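Cysteine desulfurase (PDB 5B89) probably catalyses the pyridoxal-phosphate-dependent transfer of sulfur from L-cysteine to a sulfur carrier, releasing L-alanine. Local coordinates at residues B[300-303]-B[304-307]; B[332-335]-B[336-340]; B[57-60]-B[61-65]. All coordinates share one frame; numbering follows the deposited sequence.

Interaction 1: B[300-303]-B[304-307]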
ATOM      1  N   GLY B 300     -11.884 -11.475  -4.436  1.00 10.08           N
ATOM      2  CA  GLY B 300     -12.427 -10.854  -5.665  1.00 10.02           C
ATOM      3  C   GLY B 300     -12.084 -11.702  -6.851  1.00 10.13           C
ATOM      4  O   GLY B 300     -13.032 -11.920  -7.654  1.00 10.03           O
ATOM      5  N   ILE B 301     -10.890 -12.205  -6.934  1.00  9.17           N
ATOM      6  CA  ILE B 301     -10.551 -13.076  -8.070  1.00  9.64           C
ATOM      7  C   ILE B 301     -11.383 -14.338  -8.023  1.00 10.75           C
ATOM      8  O   ILE B 301     -11.917 -14.764  -9.113  1.00 11.83           O
ATOM      9  CB  ILE B 301      -9.102 -13.341  -8.039  1.00 10.60           C
ATOM     10  CG1 ILE B 301      -8.309 -12.114  -8.504  1.00 10.71           C
ATOM     11  CG2 ILE B 301      -8.749 -14.532  -8.950  1.00 10.73           C
ATOM     12  CD1 ILE B 301      -6.860 -12.176  -8.182  1.00 12.00           C
ATOM     13  N   ARG B 302     -11.582 -14.962  -6.874  1.00 11.31           N
ATOM     14  CA  ARG B 302     -12.465 -16.109  -6.851  1.00 11.34           C
ATOM     15  C   ARG B 302     -13.913 -15.789  -7.252  1.00 11.27           C
ATOM     16  O   ARG B 302     -14.582 -16.591  -7.871  1.00 13.02           O
ATOM     17  CB  ARG B 302     -12.438 -16.756  -5.477  1.00 12.22           C
ATOM     18  CG  ARG B 302     -11.172 -17.509  -5.226  1.00 15.21           C
ATOM     19  CD  ARG B 302     -11.117 -18.776  -6.085  1.00 21.77           C
ATOM     20  NE  ARG B 302     -10.208 -19.747  -5.523  1.00 28.60           N
ATOM     21  CZ  ARG B 302      -9.236 -20.301  -6.184  1.00 30.52           C
ATOM     22  NH1 ARG B 302      -9.039 -19.932  -7.444  1.00 30.24           N
ATOM     23  NH2 ARG B 302      -8.455 -21.193  -5.594  1.00 28.48           N
ATOM     24  N   TYR B 303     -14.381 -14.611  -6.902  1.00 10.50           N
ATOM     25  CA  TYR B 303     -15.703 -14.191  -7.268  1.00 10.29           C
ATOM     26  C   TYR B 303     -15.784 -14.011  -8.807  1.00 12.42           C
ATOM     27  O   TYR B 303     -16.726 -14.393  -9.413  1.00 12.77           O
ATOM     28  CB  TYR B 303     -16.044 -12.898  -6.495  1.00 12.13           C
ATOM     29  CG  TYR B 303     -17.445 -12.441  -6.563  1.00 12.89           C
ATOM     30  CD1 TYR B 303     -18.383 -12.919  -5.692  1.00 14.40           C
ATOM     31  CD2 TYR B 303     -17.818 -11.495  -7.455  1.00 12.02           C
ATOM     32  CE1 TYR B 303     -19.680 -12.487  -5.767  1.00 15.73           C
ATOM     33  CE2 TYR B 303     -19.092 -11.071  -7.545  1.00 12.51           C
ATOM     34  CZ  TYR B 303     -20.036 -11.584  -6.704  1.00 13.74           C
ATOM     35  OH  TYR B 303     -21.296 -11.134  -6.855  1.00 14.79           O
ATOM     36  N   ILE B 304     -14.763 -13.416  -9.361  1.00 12.62           N
ATOM     37  CA  ILE B 304     -14.695 -13.186 -10.796  1.00 13.06           C
ATOM     38  C   ILE B 304     -14.646 -14.548 -11.522  1.00 12.84           C
ATOM     39  O   ILE B 304     -15.226 -14.703 -12.537  1.00 14.41           O
ATOM     40  CB  ILE B 304     -13.416 -12.358 -11.161  1.00 13.48           C
ATOM     41  CG1 ILE B 304     -13.528 -10.874 -10.811  1.00 16.49           C
ATOM     42  CG2 ILE B 304     -13.050 -12.454 -12.636  1.00 14.11           C
ATOM     43  CD1 ILE B 304     -14.623 -10.088 -11.462  1.00 17.86           C
ATOM     44  N   GLU B 305     -13.941 -15.492 -10.952  1.00 12.82           N
ATOM     45  CA  GLU B 305     -13.782 -16.886 -11.583  1.00 14.19           C
ATOM     46  C   GLU B 305     -15.125 -17.571 -11.538  1.00 14.92           C
ATOM     47  O   GLU B 305     -15.439 -18.318 -12.564  1.00 14.59           O
ATOM     48  CB  GLU B 305     -12.673 -17.668 -10.879  1.00 15.43           C
ATOM     49  CG  GLU B 305     -11.317 -17.076 -11.236  1.00 18.25           C
ATOM     50  CD  GLU B 305     -10.125 -17.635 -10.453  1.00 23.10           C
ATOM     51  OE1 GLU B 305      -8.937 -17.352 -10.906  1.00 22.09           O
ATOM     52  OE2 GLU B 305     -10.411 -18.209  -9.369  1.00 24.38           O
ATOM     53  N   ARG B 306     -15.977 -17.346 -10.596  1.00 14.04           N
ATOM     54  CA  ARG B 306     -17.281 -17.993 -10.525  1.00 15.23           C
ATOM     55  C   ARG B 306     -18.166 -17.441 -11.607  1.00 15.69           C
ATOM     56  O   ARG B 306     -18.991 -18.174 -12.233  1.00 15.93           O
ATOM     57  CB  ARG B 306     -17.910 -17.743  -9.119  1.00 19.50           C
ATOM     58  CG  ARG B 306     -19.151 -18.472  -8.767  1.00 26.80           C
ATOM     59  CD  ARG B 306     -19.516 -18.250  -7.249  1.00 27.38           C
ATOM     60  NE  ARG B 306     -20.962 -18.373  -7.062  1.00 34.97           N
ATOM     61  CZ  ARG B 306     -21.828 -17.350  -6.985  1.00 40.68           C
ATOM     62  NH1 ARG B 306     -21.465 -16.037  -7.038  1.00 37.99           N
ATOM     63  NH2 ARG B 306     -23.113 -17.635  -6.846  1.00 47.28           N
ATOM     64  N   ILE B 307     -18.083 -16.161 -11.946  1.00 12.59           N
ATOM     65  CA  ILE B 307     -18.826 -15.549 -12.973  1.00 13.50           C
ATOM     66  C   ILE B 307     -18.229 -15.981 -14.305  1.00 14.63           C
ATOM     67  O   ILE B 307     -18.998 -16.363 -15.213  1.00 16.27           O
ATOM     68  CB  ILE B 307     -18.783 -14.048 -12.882  1.00 15.10           C
ATOM     69  CG1 ILE B 307     -19.371 -13.594 -11.546  1.00 13.12           C
ATOM     70  CG2 ILE B 307     -19.408 -13.394 -14.099  1.00 15.15           C
ATOM     71  CD1 ILE B 307     -18.966 -12.175 -11.234  1.00 14.05           C
TER
HETATM   72  O   HOH W   1     -19.419 -14.785  -8.173  1.00 23.29           O

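Interaction 2: B[332-335]-B[336-340]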
ATOM      1  N   VAL B 332     -24.648  12.481 -30.243  1.00 18.31           N
ATOM      2  CA  VAL B 332     -23.690  12.763 -29.196  1.00 19.83           C
ATOM      3  C   VAL B 332     -22.386  12.053 -29.579  1.00 17.24           C
ATOM      4  O   VAL B 332     -22.346  10.901 -29.711  1.00 20.40           O
ATOM      5  CB  VAL B 332     -24.166  12.296 -27.809  1.00 18.64           C
ATOM      6  CG1 VAL B 332     -23.025  12.326 -26.810  1.00 20.54           C
ATOM      7  CG2 VAL B 332     -25.312  13.156 -27.307  1.00 18.03           C
ATOM      8  N   PRO B 333     -21.310  12.891 -29.753  1.00 18.71           N
ATOM      9  CA  PRO B 333     -20.055  12.238 -30.154  1.00 17.28           C
ATOM     10  C   PRO B 333     -19.369  11.364 -29.087  1.00 15.72           C
ATOM     11  O   PRO B 333     -19.325  11.757 -27.975  1.00 17.68           O
ATOM     12  CB  PRO B 333     -19.161  13.403 -30.517  1.00 21.71           C
ATOM     13  CG  PRO B 333     -19.568  14.458 -29.624  1.00 23.00           C
ATOM     14  CD  PRO B 333     -21.050  14.395 -29.698  1.00 18.93           C
ATOM     15  N   TRP B 334     -18.865  10.213 -29.491  1.00 17.22           N
ATOM     16  CA  TRP B 334     -18.163   9.328 -28.591  1.00 16.81           C
ATOM     17  C   TRP B 334     -16.820   8.956 -29.190  1.00 18.37           C
ATOM     18  O   TRP B 334     -16.640   8.995 -30.379  1.00 19.68           O
ATOM     19  CB  TRP B 334     -19.009   8.119 -28.171  1.00 16.70           C
ATOM     20  CG  TRP B 334     -19.530   7.274 -29.242  1.00 16.73           C
ATOM     21  CD1 TRP B 334     -20.705   7.430 -29.893  1.00 18.58           C
ATOM     22  CD2 TRP B 334     -18.919   6.136 -29.819  1.00 15.84           C
ATOM     23  NE1 TRP B 334     -20.866   6.484 -30.804  1.00 19.51           N
ATOM     24  CE2 TRP B 334     -19.772   5.668 -30.799  1.00 16.74           C
ATOM     25  CE3 TRP B 334     -17.743   5.449 -29.589  1.00 16.83           C
ATOM     26  CZ2 TRP B 334     -19.501   4.565 -31.521  1.00 17.79           C
ATOM     27  CZ3 TRP B 334     -17.476   4.371 -30.328  1.00 18.47           C
ATOM     28  CH2 TRP B 334     -18.335   3.932 -31.278  1.00 18.10           C
ATOM     29  N   TYR B 335     -15.902   8.599 -28.308  1.00 15.89           N
ATOM     30  CA  TYR B 335     -14.532   8.358 -28.645  1.00 16.21           C
ATOM     31  C   TYR B 335     -14.114   6.910 -28.578  1.00 15.62           C
ATOM     32  O   TYR B 335     -14.795   6.088 -28.079  1.00 17.23           O
ATOM     33  CB  TYR B 335     -13.633   9.251 -27.784  1.00 16.60           C
ATOM     34  CG  TYR B 335     -14.057  10.711 -27.757  1.00 18.98           C
ATOM     35  CD1 TYR B 335     -13.690  11.564 -28.743  1.00 21.41           C
ATOM     36  CD2 TYR B 335     -14.818  11.214 -26.734  1.00 19.77           C
ATOM     37  CE1 TYR B 335     -14.095  12.887 -28.733  1.00 21.34           C
ATOM     38  CE2 TYR B 335     -15.239  12.515 -26.730  1.00 19.17           C
ATOM     39  CZ  TYR B 335     -14.862  13.351 -27.727  1.00 19.92           C
ATOM     40  OH  TYR B 335     -15.246  14.642 -27.731  1.00 21.45           O
ATOM     41  N   GLY B 336     -12.972   6.653 -29.159  1.00 16.53           N
ATOM     42  CA  GLY B 336     -12.481   5.303 -29.208  1.00 15.45           C
ATOM     43  C   GLY B 336     -12.886   4.533 -30.436  1.00 16.09           C
ATOM     44  O   GLY B 336     -13.504   4.997 -31.316  1.00 18.26           O
ATOM     45  N   PRO B 337     -12.433   3.235 -30.424  1.00 14.70           N
ATOM     46  CA  PRO B 337     -12.694   2.437 -31.617  1.00 14.10           C
ATOM     47  C   PRO B 337     -14.142   2.143 -31.982  1.00 17.00           C
ATOM     48  O   PRO B 337     -14.918   1.819 -31.193  1.00 15.73           O
ATOM     49  CB  PRO B 337     -11.968   1.121 -31.342  1.00 14.15           C
ATOM     50  CG  PRO B 337     -10.883   1.477 -30.438  1.00 14.97           C
ATOM     51  CD  PRO B 337     -11.533   2.414 -29.500  1.00 14.53           C
ATOM     52  N   ARG B 338     -14.428   2.240 -33.263  1.00 18.46           N
ATOM     53  CA  ARG B 338     -15.729   1.893 -33.789  1.00 18.25           C
ATOM     54  C   ARG B 338     -15.897   0.414 -33.936  1.00 17.59           C
ATOM     55  O   ARG B 338     -16.967  -0.036 -33.898  1.00 20.54           O
ATOM     56  CB  ARG B 338     -15.917   2.493 -35.164  1.00 21.37           C
ATOM     57  CG  ARG B 338     -16.500   3.851 -35.209  1.00 31.27           C
ATOM     58  CD  ARG B 338     -15.888   4.755 -34.199  1.00 34.27           C
ATOM     59  NE  ARG B 338     -16.800   5.810 -33.911  1.00 36.78           N
ATOM     60  CZ  ARG B 338     -16.661   6.751 -32.988  1.00 30.28           C
ATOM     61  NH1 ARG B 338     -15.579   6.881 -32.183  1.00 26.22           N
ATOM     62  NH2 ARG B 338     -17.650   7.577 -32.900  1.00 26.53           N
ATOM     63  N   ASN B 339     -14.820  -0.330 -34.159  1.00 15.23           N
ATOM     64  CA  ASN B 339     -14.844  -1.702 -34.142  1.00 14.91           C
ATOM     65  C   ASN B 339     -14.994  -2.145 -32.654  1.00 15.53           C
ATOM     66  O   ASN B 339     -13.989  -2.124 -31.894  1.00 15.09           O
ATOM     67  CB  ASN B 339     -13.545  -2.335 -34.698  1.00 17.24           C
ATOM     68  CG  ASN B 339     -13.537  -3.758 -34.636  1.00 17.49           C
ATOM     69  OD1 ASN B 339     -14.435  -4.454 -34.223  1.00 17.16           O
ATOM     70  ND2 ASN B 339     -12.392  -4.332 -35.078  1.00 23.47           N
ATOM     71  N   LEU B 340     -16.179  -2.555 -32.263  1.00 14.25           N
ATOM     72  CA  LEU B 340     -16.414  -2.860 -30.857  1.00 15.53           C
ATOM     73  C   LEU B 340     -15.681  -4.047 -30.425  1.00 15.30           C
ATOM     74  O   LEU B 340     -15.576  -4.257 -29.210  1.00 16.97           O
ATOM     75  CB  LEU B 340     -17.930  -2.940 -30.491  1.00 15.19           C
ATOM     76  CG  LEU B 340     -18.644  -1.603 -30.799  1.00 14.46           C
ATOM     77  CD1 LEU B 340     -20.107  -1.748 -30.370  1.00 16.83           C
ATOM     78  CD2 LEU B 340     -18.052  -0.360 -30.219  1.00 16.54           C
TER

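Interaction 3: B[57-60]-B[61-65]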
ATOM      1  N   ASP B  57     -13.153  -9.213   6.525  1.00 12.58           N
ATOM      2  CA  ASP B  57     -13.671  -9.115   7.887  1.00 13.37           C
ATOM      3  C   ASP B  57     -13.250 -10.361   8.674  1.00 15.07           C
ATOM      4  O   ASP B  57     -13.026 -10.290   9.837  1.00 14.86           O
ATOM      5  CB  ASP B  57     -15.206  -9.127   7.860  1.00 17.62           C
ATOM      6  CG  ASP B  57     -15.861  -7.815   7.455  1.00 24.39           C
ATOM      7  OD1 ASP B  57     -15.264  -6.828   7.351  1.00 19.35           O
ATOM      8  OD2 ASP B  57     -17.078  -7.881   7.256  1.00 30.59           O
ATOM      9  N   GLU B  58     -13.169 -11.501   8.007  1.00 13.31           N
ATOM     10  CA  GLU B  58     -12.760 -12.721   8.648  1.00 13.32           C
ATOM     11  C   GLU B  58     -11.310 -12.635   9.119  1.00 13.90           C
ATOM     12  O   GLU B  58     -11.006 -13.048  10.177  1.00 14.32           O
ATOM     13  CB  GLU B  58     -13.010 -13.945   7.752  1.00 15.21           C
ATOM     14  CG  GLU B  58     -12.828 -15.244   8.479  1.00 18.83           C
ATOM     15  CD  GLU B  58     -12.758 -16.479   7.587  1.00 26.09           C
ATOM     16  OE1 GLU B  58     -13.101 -17.544   8.103  1.00 30.24           O
ATOM     17  OE2 GLU B  58     -12.347 -16.424   6.441  1.00 22.70           O
ATOM     18  N   TYR B  59     -10.463 -12.072   8.284  1.00 11.78           N
ATOM     19  CA  TYR B  59      -9.092 -11.890   8.689  1.00 11.97           C
ATOM     20  C   TYR B  59      -9.031 -10.962   9.926  1.00 12.80           C
ATOM     21  O   TYR B  59      -8.408 -11.255  10.871  1.00 12.79           O
ATOM     22  CB  TYR B  59      -8.221 -11.254   7.566  1.00 12.35           C
ATOM     23  CG  TYR B  59      -6.864 -10.720   8.045  1.00 11.36           C
ATOM     24  CD1 TYR B  59      -5.918 -11.544   8.515  1.00 11.02           C
ATOM     25  CD2 TYR B  59      -6.579  -9.381   8.042  1.00 11.64           C
ATOM     26  CE1 TYR B  59      -4.725 -11.089   8.967  1.00 11.50           C
ATOM     27  CE2 TYR B  59      -5.371  -8.901   8.482  1.00 10.65           C
ATOM     28  CZ  TYR B  59      -4.440  -9.751   8.937  1.00 10.24           C
ATOM     29  OH  TYR B  59      -3.259  -9.301   9.395  1.00 11.09           O
ATOM     30  N   TYR B  60      -9.669  -9.819   9.815  1.00 11.89           N
ATOM     31  CA  TYR B  60      -9.590  -8.832  10.864  1.00 12.34           C
ATOM     32  C   TYR B  60     -10.180  -9.277  12.169  1.00 14.09           C
ATOM     33  O   TYR B  60      -9.677  -8.889  13.188  1.00 14.99           O
ATOM     34  CB  TYR B  60     -10.189  -7.470  10.455  1.00 11.66           C
ATOM     35  CG  TYR B  60      -9.274  -6.730   9.536  1.00 11.37           C
ATOM     36  CD1 TYR B  60      -8.103  -6.271   9.979  1.00 12.58           C
ATOM     37  CD2 TYR B  60      -9.559  -6.592   8.219  1.00 12.29           C
ATOM     38  CE1 TYR B  60      -7.230  -5.651   9.137  1.00 14.89           C
ATOM     39  CE2 TYR B  60      -8.683  -5.936   7.362  1.00 13.24           C
ATOM     40  CZ  TYR B  60      -7.504  -5.504   7.857  1.00 14.11           C
ATOM     41  OH  TYR B  60      -6.602  -4.911   7.116  1.00 18.16           O
ATOM     42  N   LEU B  61     -11.242 -10.059  12.133  1.00 14.00           N
ATOM     43  CA  LEU B  61     -11.899 -10.464  13.367  1.00 14.90           C
ATOM     44  C   LEU B  61     -11.640 -11.871  13.881  1.00 16.46           C
ATOM     45  O   LEU B  61     -11.812 -12.119  15.030  1.00 16.69           O
ATOM     46  CB  LEU B  61     -13.403 -10.220  13.254  1.00 16.85           C
ATOM     47  CG  LEU B  61     -13.793  -8.775  13.048  1.00 19.28           C
ATOM     48  CD1 LEU B  61     -15.257  -8.681  12.766  1.00 23.15           C
ATOM     49  CD2 LEU B  61     -13.420  -7.903  14.228  1.00 19.07           C
ATOM     50  N   LYS B  62     -11.194 -12.764  13.006  1.00 15.01           N
ATOM     51  CA  LYS B  62     -10.961 -14.144  13.365  1.00 16.28           C
ATOM     52  C   LYS B  62      -9.558 -14.705  13.303  1.00 15.04           C
ATOM     53  O   LYS B  62      -9.282 -15.642  13.974  1.00 15.81           O
ATOM     54  CB  LYS B  62     -11.928 -15.085  12.615  1.00 19.48           C
ATOM     55  CG  LYS B  62     -13.400 -14.807  12.845  1.00 24.65           C
ATOM     56  CD  LYS B  62     -14.243 -15.951  12.290  1.00 34.15           C
ATOM     57  CE  LYS B  62     -15.691 -15.590  12.060  1.00 38.50           C
ATOM     58  NZ  LYS B  62     -16.104 -14.475  12.929  1.00 46.72           N
ATOM     59  N   TYR B  63      -8.678 -14.136  12.499  1.00 13.68           N
ATOM     60  CA  TYR B  63      -7.314 -14.628  12.432  1.00 12.82           C
ATOM     61  C   TYR B  63      -6.271 -13.534  12.251  1.00 13.96           C
ATOM     62  O   TYR B  63      -5.356 -13.681  11.574  1.00 14.49           O
ATOM     63  CB  TYR B  63      -7.118 -15.785  11.413  1.00 12.65           C
ATOM     64  CG  TYR B  63      -7.431 -15.518   9.954  1.00 11.91           C
ATOM     65  CD1 TYR B  63      -8.676 -15.640   9.488  1.00 12.27           C
ATOM     66  CD2 TYR B  63      -6.433 -15.239   9.067  1.00 12.94           C
ATOM     67  CE1 TYR B  63      -8.982 -15.412   8.168  1.00 14.28           C
ATOM     68  CE2 TYR B  63      -6.719 -15.001   7.753  1.00 12.60           C
ATOM     69  CZ  TYR B  63      -7.999 -15.088   7.306  1.00 13.61           C
ATOM     70  OH  TYR B  63      -8.297 -14.861   6.019  1.00 14.06           O
ATOM     71  N   ARG B  64      -6.492 -12.439  12.934  1.00 13.39           N
ATOM     72  CA  ARG B  64      -5.659 -11.287  12.831  1.00 12.16           C
ATOM     73  C   ARG B  64      -4.265 -11.480  13.374  1.00 14.06           C
ATOM     74  O   ARG B  64      -4.082 -11.715  14.545  1.00 15.60           O
ATOM     75  CB  ARG B  64      -6.385 -10.114  13.527  1.00 13.14           C
ATOM     76  CG  ARG B  64      -5.701  -8.774  13.400  1.00 14.43           C
ATOM     77  CD  ARG B  64      -5.679  -8.158  12.013  1.00 13.24           C
ATOM     78  NE  ARG B  64      -5.235  -6.799  12.207  1.00 12.80           N
ATOM     79  CZ  ARG B  64      -4.014  -6.341  12.091  1.00 11.59           C
ATOM     80  NH1 ARG B  64      -3.760  -5.129  12.512  1.00 12.66           N
ATOM     81  NH2 ARG B  64      -3.065  -7.050  11.551  1.00 13.88           N
ATOM     82  N   ALA B  65      -3.285 -11.330  12.502  1.00 12.71           N
ATOM     83  CA  ALA B  65      -1.918 -11.444  12.877  1.00 11.62           C
ATOM     84  C   ALA B  65      -1.043 -11.049  11.727  1.00 12.63           C
ATOM     85  O   ALA B  65      -1.521 -10.920  10.694  1.00 12.36           O
ATOM     86  CB  ALA B  65      -1.607 -12.889  13.269  1.00 12.59           C
TER
HETATM   87  O   HOH W   2     -10.817 -14.739   4.955  1.00 14.53           O

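Interaction 1: B[300-303]-B[304-307]
Arg302 and Glu305 meet one helical turn apart, joined by a salt bridge of one nitrogen to one oxygen: NH1 of Arg302 lies 2.9 Å from OE2 of Glu305. OE2 accepts the N-H on its syn lone pair and sits almost in the guanidinium plane, although the two flat groups are turned 37° against each other. Arg302 reaches it by bending at chi2 (-70°), which folds the chain back so that its CD also touches OE2 of Glu305, at 3.4 Å. Glu305 runs extended beyond CG, and its other oxygen, OE1, rests 3.4 Å from the methyl CG2 of Ile301. With an alanine here instead of Glu305, the Arg302 guanidinium would probably lose this mate and be able to swing, and the CG2 methyl of Ile301 would lose its cover.

On another side of the helix, the Tyr303 ring slants across the end of Ile307, with its CE2 3.9 Å from CD1 of Ile307. A water lies over the centre of one ring face, 3.2 Å above the plane; it donates to the backbone O of Tyr303 and accepts from NH1 of Arg306. The phenol OH is bonded to Asp30, which suits a tyrosine whose ring is buried but whose tip needs a polar partner.

The backbone follows the alpha-helical i to i+4 pattern up to a weak last bond, Ile307 N to Tyr303 O. This is the C-terminal end of helix 291-307. Ile301 and Glu305 pack on helix 73-93, Ile304 and Ile307 on Ile312 of helix 309-329, and Tyr303 and Ile307 on helix 25-28.

Interaction 2: B[332-335]-B[336-340]
From Trp334 the chain runs extended into Gly336, whose positive phi, 92°, would press a CB against the carbonyl O of Tyr335, so glycine fits here. Pro337 stays extended, and the backbone then turns at Arg338, bringing its side chain back over Trp334.

The guanidinium of Arg338 lies flat on one face of the indole, with the planes only 2° apart. CZ of Arg338 stands 3.6 Å from the centroid of the six-membered ring, nearly straight above it, a cation-pi stack. Trp334 holds chi1 at 57°, with CG between its backbone N and carbonyl carbon; this sets the carbonyl O over the same side of the indole as the guanidinium, where one group can stack on the ring and bond to the oxygen with its edge. NH1 and NH2 of Arg338 both grip Trp334 O, at 3.0 and 3.1 Å. That oxygen lies close to the guanidinium plane, whereas both donors sit above the carbonyl plane, on the same face. NH1 of Arg338 also donates to Gly336 O at 2.9 Å, so hydrogen bonds and stacking together fix the group's rotation. Indole NE1 is bonded to Asp328 of helix 309-329.

This is a cation-pi stack combined with hydrogen bonds from the same arginine to two main-chain carbonyls, within the loop between helix 309-329 and strand 346-349, away from the cofactor site.

Interaction 3: B[57-60]-B[61-65]
Tyr59 presents its ring edge to the face of Tyr63: CD1 of Tyr59 is 3.6 Å from CE2 of Tyr63, and the planes stand 71° apart in an offset edge-to-face pair. Over the same Tyr63 ring lies CA of Tyr59, 3.7 Å from the centroid, a CH-pi contact. The phenol OH of Tyr59 both gives and takes, donating to Ala65 O at 2.7 Å and accepting from NH2 of Arg64 at 3.1 Å; tyrosine suits the place because it combines a packing ring with a polar tip.

Tyr63 is the first residue to leave helical geometry, and its chi1 of 60° folds the ring back over the last turn. A water bridges its OH to OE2 of Glu58. Arg64 runs past the edge of Tyr60, with NE 3.7 Å from CD1 of Tyr60. Thr45 and Thr48 of the second subunit bond the Arg64 guanidinium, and Thr242 of that subunit bonds Tyr60 OH.

Helix 50-62 thus ends at the dimer interface near a cofactor site, the Arg64 side chain lying about 10 Å from a bound pyridoxal phosphate. Within its own chain, Tyr59 and Tyr63 pack on helix 73-93 and against Ile295 of helix 291-307.

How the interactions relate
Along the chain, interaction 3 comes first, at the end of helix 50-62, followed by interaction 1 at the end of helix 291-307 and interaction 2 in the loop after helix 309-329. Interactions 1 and 3 have centres about 21 Å apart and do not touch, yet helix 73-93 packs against both, and Ile295, earlier on the helix of interaction 1, meets the tyrosines of interaction 3. The centre of interaction 2 lies about 29 Å from that of interaction 1 and 46 Å from that of interaction 3, across the chain's centre from the latter; helix 309-329 links it to interaction 1. The series runs from the dimer interface to a loop that no other chain touches.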